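Local coordinates for protein M32 carboxypeptidase (PDB 7A03) that probably removes amino acids one at a time from the C termini of peptides as a metal-dependent carboxypeptidase of the M32 family, at residues 293-298 and 426-431; 430-435 and 478-483. One frame throughout, in Å; residues are numbered along the deposited sequence.

Contact 1: residues 293-298 and 426-431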
loop_
_atom_site.group_PDB
_atom_site.type_symbol
_atom_site.label_atom_id
_atom_site.label_comp_id
_atom_site.label_asym_id
_atom_site.label_seq_id
_atom_site.Cartn_x
_atom_site.Cartn_y
_atom_site.Cartn_z
ATOM N N LEU A 293 -2.809 2.250 -6.207
ATOM C CA LEU A 293 -2.297 1.693 -4.958
ATOM C C LEU A 293 -0.780 1.608 -4.986
ATOM O O LEU A 293 -0.116 1.886 -3.982
ATOM C CB LEU A 293 -2.866 0.292 -4.719
ATOM C CG LEU A 293 -4.287 0.138 -4.173
ATOM C CD1 LEU A 293 -4.622 -1.347 -4.105
ATOM C CD2 LEU A 293 -4.417 0.769 -2.805
ATOM N N GLY A 294 -0.219 1.221 -6.130
ATOM C CA GLY A 294 1.231 1.161 -6.249
ATOM C C GLY A 294 1.903 2.513 -6.083
ATOM O O GLY A 294 2.916 2.630 -5.396
ATOM N N ILE A 295 1.350 3.554 -6.702
ATOM C CA ILE A 295 1.926 4.886 -6.522
ATOM C C ILE A 295 1.759 5.353 -5.070
ATOM O O ILE A 295 2.669 5.944 -4.473
ATOM C CB ILE A 295 1.356 5.873 -7.566
ATOM C CG1 ILE A 295 1.717 5.443 -9.004
ATOM C CG2 ILE A 295 1.813 7.310 -7.260
ATOM C CD1 ILE A 295 3.232 5.354 -9.281
ATOM N N HIS A 296 0.613 5.062 -4.453
ATOM C CA HIS A 296 0.479 5.433 -3.049
ATOM C C HIS A 296 1.533 4.722 -2.192
ATOM O O HIS A 296 2.199 5.338 -1.332
ATOM C CB HIS A 296 -0.938 5.113 -2.570
ATOM C CG HIS A 296 -1.523 6.178 -1.702
ATOM N ND1 HIS A 296 -0.812 6.804 -0.700
ATOM C CD2 HIS A 296 -2.744 6.758 -1.718
ATOM C CE1 HIS A 296 -1.579 7.719 -0.127
ATOM N NE2 HIS A 296 -2.755 7.710 -0.729
ATOM N N GLU A 297 1.727 3.420 -2.445
ATOM C CA GLU A 297 2.724 2.682 -1.693
ATOM C C GLU A 297 4.133 3.210 -1.964
ATOM O O GLU A 297 4.980 3.182 -1.067
ATOM C CB GLU A 297 2.592 1.180 -1.984
ATOM C CG GLU A 297 3.494 0.296 -1.133
ATOM C CD GLU A 297 2.935 0.069 0.270
ATOM O OE1 GLU A 297 1.866 0.623 0.592
ATOM O OE2 GLU A 297 3.567 -0.670 1.046
ATOM N N SER A 298 4.402 3.713 -3.178
ATOM C CA SER A 298 5.712 4.306 -3.443
ATOM C C SER A 298 5.963 5.507 -2.543
ATOM O O SER A 298 7.105 5.765 -2.142
ATOM C CB SER A 298 5.849 4.732 -4.910
ATOM O OG SER A 298 5.169 5.956 -5.189
ATOM N N SER A 426 7.318 -0.434 -3.582
ATOM C CA SER A 426 8.720 -0.355 -3.180
ATOM C C SER A 426 9.613 -0.054 -4.371
ATOM O O SER A 426 10.566 0.746 -4.272
ATOM C CB SER A 426 9.127 -1.676 -2.530
ATOM O OG SER A 426 8.397 -1.915 -1.337
ATOM N N PHE A 427 9.310 -0.669 -5.520
ATOM C CA PHE A 427 10.212 -0.514 -6.650
ATOM C C PHE A 427 10.050 0.869 -7.256
ATOM O O PHE A 427 11.050 1.525 -7.599
ATOM C CB PHE A 427 10.020 -1.653 -7.658
ATOM C CG PHE A 427 10.147 -3.028 -7.046
ATOM C CD1 PHE A 427 10.884 -3.232 -5.886
ATOM C CD2 PHE A 427 9.508 -4.120 -7.623
ATOM C CE1 PHE A 427 10.984 -4.499 -5.306
ATOM C CE2 PHE A 427 9.610 -5.391 -7.047
ATOM C CZ PHE A 427 10.345 -5.577 -5.890
ATOM N N TYR A 428 8.807 1.383 -7.271
ATOM C CA TYR A 428 8.624 2.760 -7.715
ATOM C C TYR A 428 9.329 3.709 -6.763
ATOM O O TYR A 428 9.959 4.686 -7.199
ATOM C CB TYR A 428 7.142 3.134 -7.788
ATOM C CG TYR A 428 6.361 2.631 -8.985
ATOM C CD1 TYR A 428 6.737 2.954 -10.274
ATOM C CD2 TYR A 428 5.220 1.862 -8.805
ATOM C CE1 TYR A 428 5.994 2.509 -11.365
ATOM C CE2 TYR A 428 4.483 1.409 -9.879
ATOM C CZ TYR A 428 4.872 1.738 -11.147
ATOM O OH TYR A 428 4.142 1.284 -12.227
ATOM N N ALA A 429 9.294 3.398 -5.457
ATOM C CA ALA A 429 9.918 4.308 -4.510
ATOM C C ALA A 429 11.395 4.460 -4.825
ATOM O O ALA A 429 11.914 5.589 -4.897
ATOM C CB ALA A 429 9.686 3.819 -3.078
ATOM N N ALA A 430 12.058 3.336 -5.137
ATOM C CA ALA A 430 13.486 3.406 -5.390
ATOM C C ALA A 430 13.755 4.160 -6.678
ATOM O O ALA A 430 14.636 5.041 -6.727
ATOM C CB ALA A 430 14.066 1.990 -5.455
ATOM N N GLN A 431 12.927 3.905 -7.694
ATOM C CA GLN A 431 13.155 4.567 -8.965
ATOM C C GLN A 431 12.896 6.054 -8.819
ATOM O O GLN A 431 13.656 6.880 -9.351
ATOM C CB GLN A 431 12.268 3.938 -10.041
ATOM C CG GLN A 431 12.466 4.484 -11.444
ATOM C CD GLN A 431 12.096 3.467 -12.510
ATOM O OE1 GLN A 431 11.961 2.269 -12.219
ATOM N NE2 GLN A 431 11.939 3.926 -13.752
HETATM O O HOH W 1 5.419 -2.293 0.270
#
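Segments 293-298 and 426-431, on helices 293-307 and 420-439, cross at -55° with their axes 7.7 Å apart at closest approach, and the main bridge between them is the ring of Tyr428. With CG anti to its own carbonyl carbon, Tyr428 lays its ring beside the first turn of helix 293-307. Ile295 keeps CG1 beside its backbone N and bends again at the next torsion, which brings CD1 over the centre of that ring. Ile295 CD1 stands 4.0 Å from the Tyr428 ring centroid and 9° off the normal, a CH-pi contact made on the face. Gly294 presents backbone to the ring, its O 4.2 Å from Tyr428 CD2.

One turn on, the backbones come close where Ser298 meets Ala429 and the CB of Tyr428. Ser298 CB meets Tyr428 CB at 3.5 Å, and Ala429 CB sits 3.4 Å from Ser298 O. Ser298 OG takes the crowded position between backbone N and carbonyl carbon (chi1 78°), where it donates to a lone pair of Ile295 O at 2.6 Å, which directs its proton into its own helix and leaves CB to face Tyr428. An alanine in place of Tyr428 would remove the ring under Ile295 CD1 and beside Ser472 and Cys476, and would probably loosen the packing between the three helices. At the other flank a water donates to Glu297 OE2 and lies at weak hydrogen-bonding distance from Ser426 OG.

Helix 472-480 packs against this crossing, Ser472 touching both Ile295 and Tyr428, while on helix 293-307 His296 turns to His271 of helix 258-277, within the HExxH sequence expected of this metallopeptidase family.

Contact 2: residues 430-435 and 478-483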
loop_
_atom_site.group_PDB
_atom_site.type_symbol
_atom_site.label_atom_id
_atom_site.label_comp_id
_atom_site.label_asym_id
_atom_site.label_seq_id
_atom_site.Cartn_x
_atom_site.Cartn_y
_atom_site.Cartn_z
ATOM N N ALA A 430 12.058 3.336 -5.137
ATOM C CA ALA A 430 13.486 3.406 -5.390
ATOM C C ALA A 430 13.755 4.160 -6.678
ATOM O O ALA A 430 14.636 5.041 -6.727
ATOM C CB ALA A 430 14.066 1.990 -5.455
ATOM N N GLN A 431 12.927 3.905 -7.694
ATOM C CA GLN A 431 13.155 4.567 -8.965
ATOM C C GLN A 431 12.896 6.054 -8.819
ATOM O O GLN A 431 13.656 6.880 -9.351
ATOM C CB GLN A 431 12.268 3.938 -10.041
ATOM C CG GLN A 431 12.466 4.484 -11.444
ATOM C CD GLN A 431 12.096 3.467 -12.510
ATOM O OE1 GLN A 431 11.961 2.269 -12.219
ATOM N NE2 GLN A 431 11.939 3.926 -13.752
ATOM N N PHE A 432 11.871 6.415 -8.030
ATOM C CA PHE A 432 11.589 7.832 -7.874
ATOM C C PHE A 432 12.691 8.497 -7.058
ATOM O O PHE A 432 13.167 9.584 -7.421
ATOM C CB PHE A 432 10.220 8.067 -7.218
ATOM C CG PHE A 432 9.031 7.692 -8.077
ATOM C CD1 PHE A 432 9.075 7.762 -9.456
ATOM C CD2 PHE A 432 7.849 7.279 -7.477
ATOM C CE1 PHE A 432 7.966 7.415 -10.223
ATOM C CE2 PHE A 432 6.727 6.928 -8.249
ATOM C CZ PHE A 432 6.789 6.997 -9.609
ATOM N N PHE A 433 13.173 7.829 -5.995
ATOM C CA PHE A 433 14.104 8.541 -5.129
ATOM C C PHE A 433 15.448 8.716 -5.815
ATOM O O PHE A 433 16.044 9.803 -5.778
ATOM C CB PHE A 433 14.261 7.862 -3.773
ATOM C CG PHE A 433 15.078 8.665 -2.808
ATOM C CD1 PHE A 433 14.577 9.851 -2.270
ATOM C CD2 PHE A 433 16.372 8.273 -2.472
ATOM C CE1 PHE A 433 15.352 10.618 -1.413
ATOM C CE2 PHE A 433 17.127 9.029 -1.596
ATOM C CZ PHE A 433 16.609 10.201 -1.058
ATOM N N THR A 434 15.924 7.668 -6.478
ATOM C CA THR A 434 17.148 7.798 -7.248
ATOM C C THR A 434 17.012 8.906 -8.281
ATOM O O THR A 434 17.922 9.734 -8.440
ATOM C CB THR A 434 17.488 6.451 -7.874
ATOM O OG1 THR A 434 17.775 5.524 -6.822
ATOM C CG2 THR A 434 18.709 6.547 -8.788
ATOM N N THR A 435 15.842 9.004 -8.918
ATOM C CA THR A 435 15.669 10.061 -9.904
ATOM C C THR A 435 15.691 11.421 -9.224
ATOM O O THR A 435 16.332 12.360 -9.724
ATOM C CB THR A 435 14.380 9.838 -10.693
ATOM O OG1 THR A 435 14.479 8.593 -11.403
ATOM C CG2 THR A 435 14.168 10.963 -11.703
ATOM N N LYS A 478 7.250 9.690 -17.548
ATOM C CA LYS A 478 7.371 11.144 -17.584
ATOM C C LYS A 478 8.425 11.649 -16.601
ATOM O O LYS A 478 9.233 12.523 -16.946
ATOM C CB LYS A 478 6.007 11.779 -17.302
ATOM C CG LYS A 478 6.054 13.291 -17.117
ATOM C CD LYS A 478 4.714 13.842 -16.651
ATOM C CE LYS A 478 4.713 15.358 -16.714
ATOM N NZ LYS A 478 3.547 15.929 -15.992
ATOM N N ILE A 479 8.439 11.105 -15.378
ATOM C CA ILE A 479 9.350 11.603 -14.350
ATOM C C ILE A 479 10.772 11.082 -14.544
ATOM O O ILE A 479 11.745 11.828 -14.378
ATOM C CB ILE A 479 8.816 11.247 -12.952
ATOM C CG1 ILE A 479 7.500 11.967 -12.659
ATOM C CG2 ILE A 479 9.843 11.576 -11.892
ATOM C CD1 ILE A 479 6.771 11.336 -11.496
ATOM N N THR A 480 10.926 9.791 -14.850
ATOM C CA THR A 480 12.232 9.143 -14.822
ATOM C C THR A 480 12.816 8.846 -16.194
ATOM O O THR A 480 13.999 8.503 -16.278
ATOM C CB THR A 480 12.187 7.837 -14.009
ATOM O OG1 THR A 480 11.571 6.794 -14.783
ATOM C CG2 THR A 480 11.439 8.028 -12.688
ATOM N N GLY A 481 12.033 8.962 -17.260
ATOM C CA GLY A 481 12.526 8.586 -18.570
ATOM C C GLY A 481 12.587 7.096 -18.800
ATOM O O GLY A 481 13.218 6.656 -19.762
ATOM N N ASN A 482 11.942 6.300 -17.949
ATOM C CA ASN A 482 11.970 4.849 -18.053
ATOM C C ASN A 482 10.665 4.281 -17.524
ATOM O O ASN A 482 10.054 4.874 -16.631
ATOM C CB ASN A 482 13.123 4.267 -17.227
ATOM C CG ASN A 482 14.469 4.519 -17.857
ATOM O OD1 ASN A 482 15.353 5.116 -17.240
ATOM N ND2 ASN A 482 14.635 4.063 -19.095
ATOM N N PRO A 483 10.231 3.133 -18.028
ATOM C CA PRO A 483 9.211 2.359 -17.316
ATOM C C PRO A 483 9.798 1.841 -16.014
ATOM O O PRO A 483 11.001 1.959 -15.756
ATOM C CB PRO A 483 8.909 1.205 -18.277
ATOM C CG PRO A 483 10.175 1.029 -19.044
ATOM C CD PRO A 483 10.790 2.395 -19.177
#
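An ST turn at the C-terminal end of helix 472-480 receives the side chain of Gln431 from helix 420-439. Thr480, the last helical residue, holds OG1 in the crowded position between backbone N and carbonyl carbon (chi1 77°) and accepts there from Asn482 N at 3.2 Å. Gly481, between them, leaves the helix with positive phi, and the chain runs on through Asn482 to Pro483.

Gln431 has CG anti to its backbone N (chi1 -177°) and continues extended, crossing Thr480 at about a right angle and carrying its amide across to the turn. Gln431 NE2 donates twice, to Thr480 OG1 at 3.1 Å and, almost straight, to Pro483 O at 3.0 Å. Both acceptors lie close to the amide plane, although the donor stands above the carbonyl plane of Pro483 and not on a lone pair. OE1 accepts from Gln485 N, so the two ends of the amide bind neighbouring parts of the same chain segment.

On the other side of Thr480, its methyl CG2 rests against helix 420-439. Thr435 OG1 lies 3.3 Å from Thr480 CG2, Gln431 CG 3.9 Å, and Phe432 CD1 reaches it at the ring edge. Thr435 OG1 itself donates to Gln431 O at 2.8 Å, from above the carbonyl plane, while its CG2 packs against Ile479 O. Farther along the ring, Phe432 CE1 meets Ile479 CD1 at 4.3 Å.

Thr480 thus divides its two branches, the methyl against a mixed surface of the Thr435 hydroxyl, the Gln431 aliphatic chain and the Phe432 ring edge. Its OG1 is gripped by three bonds, to Cys476 O and from Gln431 NE2 and Asn482 N, so its orientation is probably well fixed. With two donor bonds on NE2 and one acceptor bond on OE1, the Gln431 amide is likely to be fixed in rotation, its polarity satisfied by uncharged partners.

Overall arrangement
From the N terminus, helix 293-307 comes first, and contact 1 closes a largely helical excursion of 127 residues by bringing helix 420-439 back against it. The same helix then supplies the first segment of contact 2, which closes a shorter excursion of 42 residues when 478-483 returns to it. The two closures therefore follow one another along the chain, meeting at Ala430 and Gln431, and neither encloses the other. Their centres are about 10 Å apart, and Phe432 joins them, its CZ 3.9 Å from Ile295 CD1. Helix 420-439 is thus the shared element tying helix 293-307 to the end of helix 472-480.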